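Local coordinates for competence/damage-inducible protein CinA (Agrobacterium tumefaciens, PDB 2A9S) that is of unknown function but belongs to the CinA family of competence/damage-inducible proteins, at residues A100-A105 with T128-G133; N134-E139 with I163-A168. All blocks are in the same frame, centred on the assembly; numbering follows the deposited sequence.

Interaction 1: A100-A105 with T128-G133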
ATOM      1  N   ALA A 100      10.099 -11.075   4.922  1.00 16.01           N
ATOM      2  CA  ALA A 100       8.911 -11.796   5.370  1.00 15.55           C
ATOM      3  C   ALA A 100       9.090 -13.300   5.229  1.00 15.09           C
ATOM      4  O   ALA A 100       9.876 -13.778   4.411  1.00 15.94           O
ATOM      5  CB  ALA A 100       7.684 -11.363   4.588  1.00 15.51           C
ATOM      6  N   ASN A 101       8.337 -14.031   6.036  1.00 15.29           N
ATOM      7  CA  ASN A 101       8.137 -15.454   5.834  1.00 14.65           C
ATOM      8  C   ASN A 101       7.114 -15.814   4.756  1.00 15.11           C
ATOM      9  O   ASN A 101       7.245 -16.862   4.122  1.00 14.82           O
ATOM     10  CB  ASN A 101       7.713 -16.105   7.138  1.00 15.41           C
ATOM     11  CG  ASN A 101       8.641 -15.759   8.272  1.00 16.41           C
ATOM     12  OD1 ASN A 101       8.469 -14.753   8.963  1.00 19.06           O
ATOM     13  ND2 ASN A 101       9.668 -16.590   8.449  1.00 20.42           N
ATOM     14  N   PHE A 102       6.075 -14.972   4.596  1.00 13.75           N
ATOM     15  CA  PHE A 102       5.003 -15.211   3.605  1.00 13.35           C
ATOM     16  C   PHE A 102       4.776 -13.949   2.784  1.00 12.12           C
ATOM     17  O   PHE A 102       4.916 -12.840   3.312  1.00 11.95           O
ATOM     18  CB  PHE A 102       3.661 -15.529   4.293  1.00 13.56           C
ATOM     19  CG  PHE A 102       3.714 -16.671   5.297  1.00 15.74           C
ATOM     20  CD1 PHE A 102       4.174 -17.930   4.929  1.00 18.74           C
ATOM     21  CD2 PHE A 102       3.281 -16.466   6.604  1.00 18.87           C
ATOM     22  CE1 PHE A 102       4.228 -18.983   5.861  1.00 20.26           C
ATOM     23  CE2 PHE A 102       3.327 -17.499   7.543  1.00 20.87           C
ATOM     24  CZ  PHE A 102       3.791 -18.763   7.175  1.00 18.13           C
ATOM     25  N   ALA A 103       4.411 -14.103   1.513  1.00 11.89           N
ATOM     26  CA  ALA A 103       3.966 -12.944   0.722  1.00 11.29           C
ATOM     27  C   ALA A 103       2.617 -13.283   0.107  1.00 11.50           C
ATOM     28  O   ALA A 103       2.324 -14.463  -0.197  1.00 12.21           O
ATOM     29  CB  ALA A 103       4.968 -12.559  -0.350  1.00 11.24           C
ATOM     30  N   VAL A 104       1.765 -12.278  -0.010  1.00 11.14           N
ATOM     31  CA  VAL A 104       0.517 -12.444  -0.755  1.00 10.44           C
ATOM     32  C   VAL A 104       0.522 -11.410  -1.875  1.00 10.17           C
ATOM     33  O   VAL A 104       0.863 -10.238  -1.638  1.00 10.10           O
ATOM     34  CB  VAL A 104      -0.752 -12.300   0.159  1.00 10.27           C
ATOM     35  CG1 VAL A 104      -0.768 -10.942   0.914  1.00 15.06           C
ATOM     36  CG2 VAL A 104      -2.072 -12.602  -0.665  1.00 12.67           C
ATOM     37  N   ALA A 105       0.107 -11.846  -3.069  1.00  9.98           N
ATOM     38  CA  ALA A 105       0.094 -11.011  -4.268  1.00 10.04           C
ATOM     39  C   ALA A 105      -1.282 -11.072  -4.929  1.00 10.07           C
ATOM     40  O   ALA A 105      -1.876 -12.147  -4.998  1.00  9.75           O
ATOM     41  CB  ALA A 105       1.160 -11.506  -5.261  1.00 11.36           C
ATOM     42  N   THR A 128      -0.245 -16.798  -2.778  1.00 15.65           N
ATOM     43  CA  THR A 128       0.574 -16.640  -1.578  1.00 16.16           C
ATOM     44  C   THR A 128       1.761 -17.597  -1.644  1.00 16.16           C
ATOM     45  O   THR A 128       1.606 -18.748  -2.093  1.00 15.89           O
ATOM     46  CB  THR A 128      -0.229 -16.890  -0.293  1.00 17.44           C
ATOM     47  OG1 THR A 128      -0.827 -18.195  -0.354  1.00 20.78           O
ATOM     48  CG2 THR A 128      -1.330 -15.860  -0.128  1.00 19.09           C
ATOM     49  N   LYS A 129       2.933 -17.141  -1.207  1.00 15.81           N
ATOM     50  CA  LYS A 129       4.119 -18.013  -1.201  1.00 15.92           C
ATOM     51  C   LYS A 129       4.852 -17.990   0.146  1.00 17.18           C
ATOM     52  O   LYS A 129       4.834 -16.984   0.848  1.00 15.36           O
ATOM     53  CB  LYS A 129       5.046 -17.658  -2.354  1.00 16.05           C
ATOM     54  CG  LYS A 129       6.219 -18.628  -2.537  1.00 18.36           C
ATOM     55  CD  LYS A 129       6.992 -18.348  -3.794  1.00 21.14           C
ATOM     56  CE  LYS A 129       8.105 -19.390  -3.923  1.00 22.33           C
ATOM     57  NZ  LYS A 129       8.721 -19.343  -5.272  1.00 25.41           N
ATOM     58  N   ALA A 130       5.427 -19.134   0.527  1.00 17.55           N
ATOM     59  CA  ALA A 130       6.219 -19.263   1.762  1.00 19.04           C
ATOM     60  C   ALA A 130       7.665 -19.566   1.389  1.00 19.71           C
ATOM     61  O   ALA A 130       7.933 -20.046   0.292  1.00 19.46           O
ATOM     62  CB  ALA A 130       5.687 -20.376   2.618  1.00 18.90           C
ATOM     63  N   ARG A 131       8.584 -19.268   2.301  1.00 22.13           N
ATOM     64  CA  ARG A 131      10.023 -19.495   2.091  1.00 24.97           C
ATOM     65  C   ARG A 131      10.396 -20.948   1.743  1.00 26.50           C
ATOM     66  O   ARG A 131      11.397 -21.185   1.054  1.00 26.48           O
ATOM     67  CB  ARG A 131      10.810 -19.061   3.332  1.00 25.35           C
ATOM     68  CG  ARG A 131      10.778 -17.579   3.634  1.00 25.89           C
ATOM     69  CD  ARG A 131      11.749 -16.842   2.749  1.00 27.84           C
ATOM     70  NE  ARG A 131      11.702 -15.406   3.001  1.00 26.82           N
ATOM     71  CZ  ARG A 131      12.512 -14.501   2.458  1.00 26.76           C
ATOM     72  NH1 ARG A 131      13.511 -14.866   1.655  1.00 25.06           N
ATOM     73  NH2 ARG A 131      12.340 -13.219   2.757  1.00 24.19           N
ATOM     74  N   ASN A 132       9.604 -21.907   2.235  1.00 27.86           N
ATOM     75  CA  ASN A 132       9.815 -23.341   1.965  1.00 29.09           C
ATOM     76  C   ASN A 132       9.380 -23.758   0.552  1.00 29.24           C
ATOM     77  O   ASN A 132       9.446 -24.945   0.173  1.00 29.52           O
ATOM     78  CB  ASN A 132       9.084 -24.189   3.018  1.00 29.16           C
ATOM     79  CG  ASN A 132       7.576 -24.166   2.845  1.00 31.61           C
ATOM     80  OD1 ASN A 132       7.044 -23.523   1.931  1.00 30.55           O
ATOM     81  ND2 ASN A 132       6.872 -24.901   3.714  1.00 34.15           N
ATOM     82  N   GLY A 133       8.909 -22.787  -0.222  1.00 28.37           N
ATOM     83  CA  GLY A 133       8.459 -23.051  -1.590  1.00 28.19           C
ATOM     84  C   GLY A 133       6.971 -23.307  -1.767  1.00 27.06           C
ATOM     85  O   GLY A 133       6.472 -23.251  -2.896  1.00 27.27           O
TER
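R131 CG lies anti to its carbonyl carbon (chi1 -66°), and the bend at chi2 (-79°) sets CD beside A100 O, with NE next along the chain. Here strands 102-105 and 128-130 pair antiparallel in the central mixed sheet of a CinA-family domain. A103 and K129 form a hydrogen-bonded pair: A103 N donates to K129 O at 3.0 Å, and K129 N donates to A103 O. F102 with A130 and V104 with T128 are non-hydrogen-bonded pairs. Their side chains share the face under helix 147-167, where L165 packs on T128. A130 CB sits in plane at the edge of the F102 ring, 3.7 Å from CD1. V104 and T128 cross obliquely, with their CG2 methyls tightly packed at 3.4 Å. On the other face, A103 and K129 meet helix 84-96. A130, the last residue of the strand, opens a type I turn that runs to G133. R131 N gives a weak bond to N101 O. N101 OD1 accepts from M27 N. The R131 guanidinium meets A100 O side-on, in its own plane. NE donates to A100 O at 2.8 Å, and NH2 donates to the same A100 O at 3.0 Å.

Interaction 2: N134-E139 with I163-A168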
ATOM      1  N   ASN A 134       6.249 -23.577  -0.682  1.00 26.69           N
ATOM      2  CA  ASN A 134       4.789 -23.790  -0.785  1.00 26.36           C
ATOM      3  C   ASN A 134       4.069 -22.561  -1.394  1.00 25.81           C
ATOM      4  O   ASN A 134       4.283 -21.429  -0.948  1.00 24.95           O
ATOM      5  CB  ASN A 134       4.198 -24.150   0.579  1.00 27.22           C
ATOM      6  CG  ASN A 134       2.822 -24.816   0.477  1.00 29.30           C
ATOM      7  OD1 ASN A 134       2.432 -25.331  -0.579  1.00 31.31           O
ATOM      8  ND2 ASN A 134       2.072 -24.791   1.582  1.00 32.83           N
ATOM      9  N   VAL A 135       3.278 -22.789  -2.448  1.00 24.51           N
ATOM     10  CA  VAL A 135       2.489 -21.728  -3.090  1.00 23.93           C
ATOM     11  C   VAL A 135       1.009 -22.099  -3.116  1.00 23.32           C
ATOM     12  O   VAL A 135       0.656 -23.250  -3.400  1.00 22.40           O
ATOM     13  CB  VAL A 135       2.963 -21.451  -4.537  1.00 24.34           C
ATOM     14  CG1 VAL A 135       2.101 -20.376  -5.189  1.00 24.92           C
ATOM     15  CG2 VAL A 135       4.429 -21.025  -4.552  1.00 24.67           C
ATOM     16  N   LEU A 136       0.135 -21.135  -2.835  1.00 22.78           N
ATOM     17  CA  LEU A 136      -1.306 -21.321  -3.051  1.00 22.22           C
ATOM     18  C   LEU A 136      -1.786 -20.269  -4.044  1.00 22.03           C
ATOM     19  O   LEU A 136      -1.359 -19.117  -3.959  1.00 20.59           O
ATOM     20  CB  LEU A 136      -2.079 -21.135  -1.745  1.00 22.53           C
ATOM     21  CG  LEU A 136      -1.681 -22.066  -0.611  1.00 24.75           C
ATOM     22  CD1 LEU A 136      -2.471 -21.689   0.635  1.00 27.23           C
ATOM     23  CD2 LEU A 136      -1.911 -23.534  -1.048  1.00 27.27           C
ATOM     24  N   HIS A 137      -2.636 -20.670  -4.985  1.00 20.93           N
ATOM     25  CA  HIS A 137      -3.246 -19.720  -5.940  1.00 20.96           C
ATOM     26  C   HIS A 137      -4.751 -19.940  -6.055  1.00 20.88           C
ATOM     27  O   HIS A 137      -5.225 -21.073  -6.051  1.00 21.26           O
ATOM     28  CB  HIS A 137      -2.556 -19.760  -7.319  1.00 20.86           C
ATOM     29  CG  HIS A 137      -3.375 -19.168  -8.437  1.00 22.10           C
ATOM     30  ND1 HIS A 137      -4.205 -19.934  -9.231  1.00 21.89           N
ATOM     31  CD2 HIS A 137      -3.488 -17.895  -8.896  1.00 21.40           C
ATOM     32  CE1 HIS A 137      -4.772 -19.165 -10.147  1.00 22.85           C
ATOM     33  NE2 HIS A 137      -4.364 -17.923  -9.961  1.00 21.43           N
ATOM     34  N   HIS A 138      -5.504 -18.851  -6.113  1.00 19.83           N
ATOM     35  CA  HIS A 138      -6.939 -18.923  -6.371  1.00 19.80           C
ATOM     36  C   HIS A 138      -7.279 -17.928  -7.438  1.00 19.11           C
ATOM     37  O   HIS A 138      -6.805 -16.805  -7.389  1.00 18.55           O
ATOM     38  CB  HIS A 138      -7.741 -18.559  -5.141  1.00 20.91           C
ATOM     39  CG  HIS A 138      -7.787 -19.636  -4.116  1.00 25.43           C
ATOM     40  ND1 HIS A 138      -8.693 -20.679  -4.174  1.00 30.14           N
ATOM     41  CD2 HIS A 138      -7.040 -19.837  -3.004  1.00 29.41           C
ATOM     42  CE1 HIS A 138      -8.498 -21.475  -3.135  1.00 31.44           C
ATOM     43  NE2 HIS A 138      -7.502 -20.988  -2.412  1.00 31.29           N
ATOM     44  N   GLU A 139      -8.085 -18.357  -8.398  1.00 17.55           N
ATOM     45  CA  GLU A 139      -8.683 -17.461  -9.355  1.00 17.43           C
ATOM     46  C   GLU A 139     -10.093 -17.179  -8.859  1.00 17.75           C
ATOM     47  O   GLU A 139     -10.883 -18.106  -8.631  1.00 19.21           O
ATOM     48  CB  GLU A 139      -8.726 -18.091 -10.744  1.00 18.29           C
ATOM     49  CG  GLU A 139      -9.318 -17.195 -11.776  1.00 20.77           C
ATOM     50  CD  GLU A 139      -9.462 -17.926 -13.080  1.00 26.89           C
ATOM     51  OE1 GLU A 139      -8.495 -18.610 -13.456  1.00 28.16           O
ATOM     52  OE2 GLU A 139     -10.542 -17.847 -13.699  1.00 28.20           O
ATOM     53  N   ILE A 163      -3.863 -16.890   6.084  1.00 17.07           N
ATOM     54  CA  ILE A 163      -4.190 -17.823   7.170  1.00 18.79           C
ATOM     55  C   ILE A 163      -3.977 -19.266   6.729  1.00 19.75           C
ATOM     56  O   ILE A 163      -3.324 -20.037   7.442  1.00 19.74           O
ATOM     57  CB  ILE A 163      -5.615 -17.613   7.708  1.00 18.40           C
ATOM     58  CG1 ILE A 163      -5.702 -16.242   8.369  1.00 19.09           C
ATOM     59  CG2 ILE A 163      -6.013 -18.758   8.711  1.00 18.46           C
ATOM     60  CD1 ILE A 163      -7.122 -15.649   8.492  1.00 20.16           C
ATOM     61  N   ALA A 164      -4.480 -19.619   5.542  1.00 20.14           N
ATOM     62  CA  ALA A 164      -4.356 -20.983   5.021  1.00 20.49           C
ATOM     63  C   ALA A 164      -2.906 -21.392   4.786  1.00 21.79           C
ATOM     64  O   ALA A 164      -2.511 -22.535   5.106  1.00 21.54           O
ATOM     65  CB  ALA A 164      -5.166 -21.143   3.742  1.00 20.32           C
ATOM     66  N   LEU A 165      -2.115 -20.471   4.231  1.00 21.37           N
ATOM     67  CA  LEU A 165      -0.694 -20.716   3.962  1.00 22.56           C
ATOM     68  C   LEU A 165       0.049 -20.967   5.266  1.00 23.85           C
ATOM     69  O   LEU A 165       0.889 -21.867   5.313  1.00 24.39           O
ATOM     70  CB  LEU A 165      -0.047 -19.564   3.188  1.00 22.65           C
ATOM     71  CG  LEU A 165       1.419 -19.726   2.753  1.00 22.41           C
ATOM     72  CD1 LEU A 165       1.550 -20.715   1.602  1.00 24.34           C
ATOM     73  CD2 LEU A 165       1.980 -18.357   2.338  1.00 23.31           C
ATOM     74  N   ASN A 166      -0.282 -20.214   6.322  1.00 24.95           N
ATOM     75  CA  ASN A 166       0.306 -20.486   7.639  1.00 26.58           C
ATOM     76  C   ASN A 166      -0.075 -21.849   8.246  1.00 28.56           C
ATOM     77  O   ASN A 166       0.773 -22.544   8.818  1.00 27.74           O
ATOM     78  CB  ASN A 166      -0.039 -19.404   8.641  1.00 26.52           C
ATOM     79  CG  ASN A 166       0.654 -19.627   9.994  1.00 27.66           C
ATOM     80  OD1 ASN A 166       1.839 -19.979  10.047  1.00 28.63           O
ATOM     81  ND2 ASN A 166      -0.084 -19.440  11.076  1.00 26.44           N
ATOM     82  N   GLN A 167      -1.359 -22.200   8.143  1.00 30.55           N
ATOM     83  CA  GLN A 167      -1.865 -23.505   8.615  1.00 32.83           C
ATOM     84  C   GLN A 167      -1.056 -24.632   8.003  1.00 33.36           C
ATOM     85  O   GLN A 167      -0.670 -25.581   8.696  1.00 34.44           O
ATOM     86  CB  GLN A 167      -3.336 -23.677   8.232  1.00 32.60           C
ATOM     87  CG  GLN A 167      -4.294 -22.800   9.007  1.00 34.16           C
ATOM     88  CD  GLN A 167      -5.754 -22.999   8.573  1.00 34.80           C
ATOM     89  OE1 GLN A 167      -6.043 -23.492   7.463  1.00 35.92           O
ATOM     90  NE2 GLN A 167      -6.684 -22.607   9.451  1.00 36.41           N
ATOM     91  N   ALA A 168      -0.779 -24.503   6.710  1.00 33.90           N
ATOM     92  CA  ALA A 168       0.018 -25.457   5.948  1.00 35.05           C
ATOM     93  C   ALA A 168       1.529 -25.479   6.286  1.00 35.62           C
ATOM     94  O   ALA A 168       2.307 -26.121   5.585  1.00 36.24           O
ATOM     95  CB  ALA A 168      -0.186 -25.208   4.448  1.00 34.75           C
TER
HETATM   96  O   HOH W   1       3.907 -25.158   3.669  1.00 48.15           O
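L136 and L165 make the apolar centre of this contact between strand 135-139 and the last turn of helix 147-167. The L136 CG is anti to its carbonyl carbon (chi1 -58°), and the side chain leads from the strand toward the helix. CD1 does most of the touching. It rests against the helix backbone, 3.8 Å from L165 N, and also meets two beta carbons. One is A164 CB, 4.1 Å from L136 CD1; the other is L165 CB, at a similar distance. The two leucines cross at a slant, and L165 CD1 approaches L136 CG.

L165 also reaches N134, the residue just before the strand. Its chi2 of 73° brings CD1 to 3.8 Å from N134 O, and the same methyl touches N134 ND2. The N134 and L165 side chains pass each other in opposite directions. N134 ND2 then packs on the methyl of A168, 3.7 Å from A168 CB.

No direct hydrogen bond joins the two segments. One water supplies a polar link. It donates to A168 O at 2.7 Å and accepts a weak bond from N134 ND2 at 2.8 Å. A168 is where the chain leaves helical geometry, so this bridge ties the end of the helix to N134.

Neighbours place the contact at the border of the sheet. L136 also packs on T128 of the adjacent strand. N166, on another side of the helix, meets F21 and L24 of helix 8-24. The arrangement is typical of an alpha/beta/alpha sandwich, in which the C-terminal helix lies on one face of the mixed sheet and reaches its outermost strand within the chain.

Overall arrangement
Interaction 1 is a buried contact within the sheet; interaction 2 is a surface contact between an outer strand and a helix. Their centres are 9 Å apart. Strands 123-130 and 135-141 follow each other in the chain and are neighbours in the sheet, with a probable hydrogen bond from T128 N to L136 O at 2.8 Å. L165 joins the two: its CD2 packs 3.4 Å from F102 CD1 and also lies near K129 O. Helix 147-167 thus touches both strands of interaction 1 as well as the outer strand of interaction 2. The chemistry differs with place. Interaction 1 relies on backbone pairing and an arginine-to-carbonyl grip. Interaction 2 relies on aliphatic contacts and a water bridge.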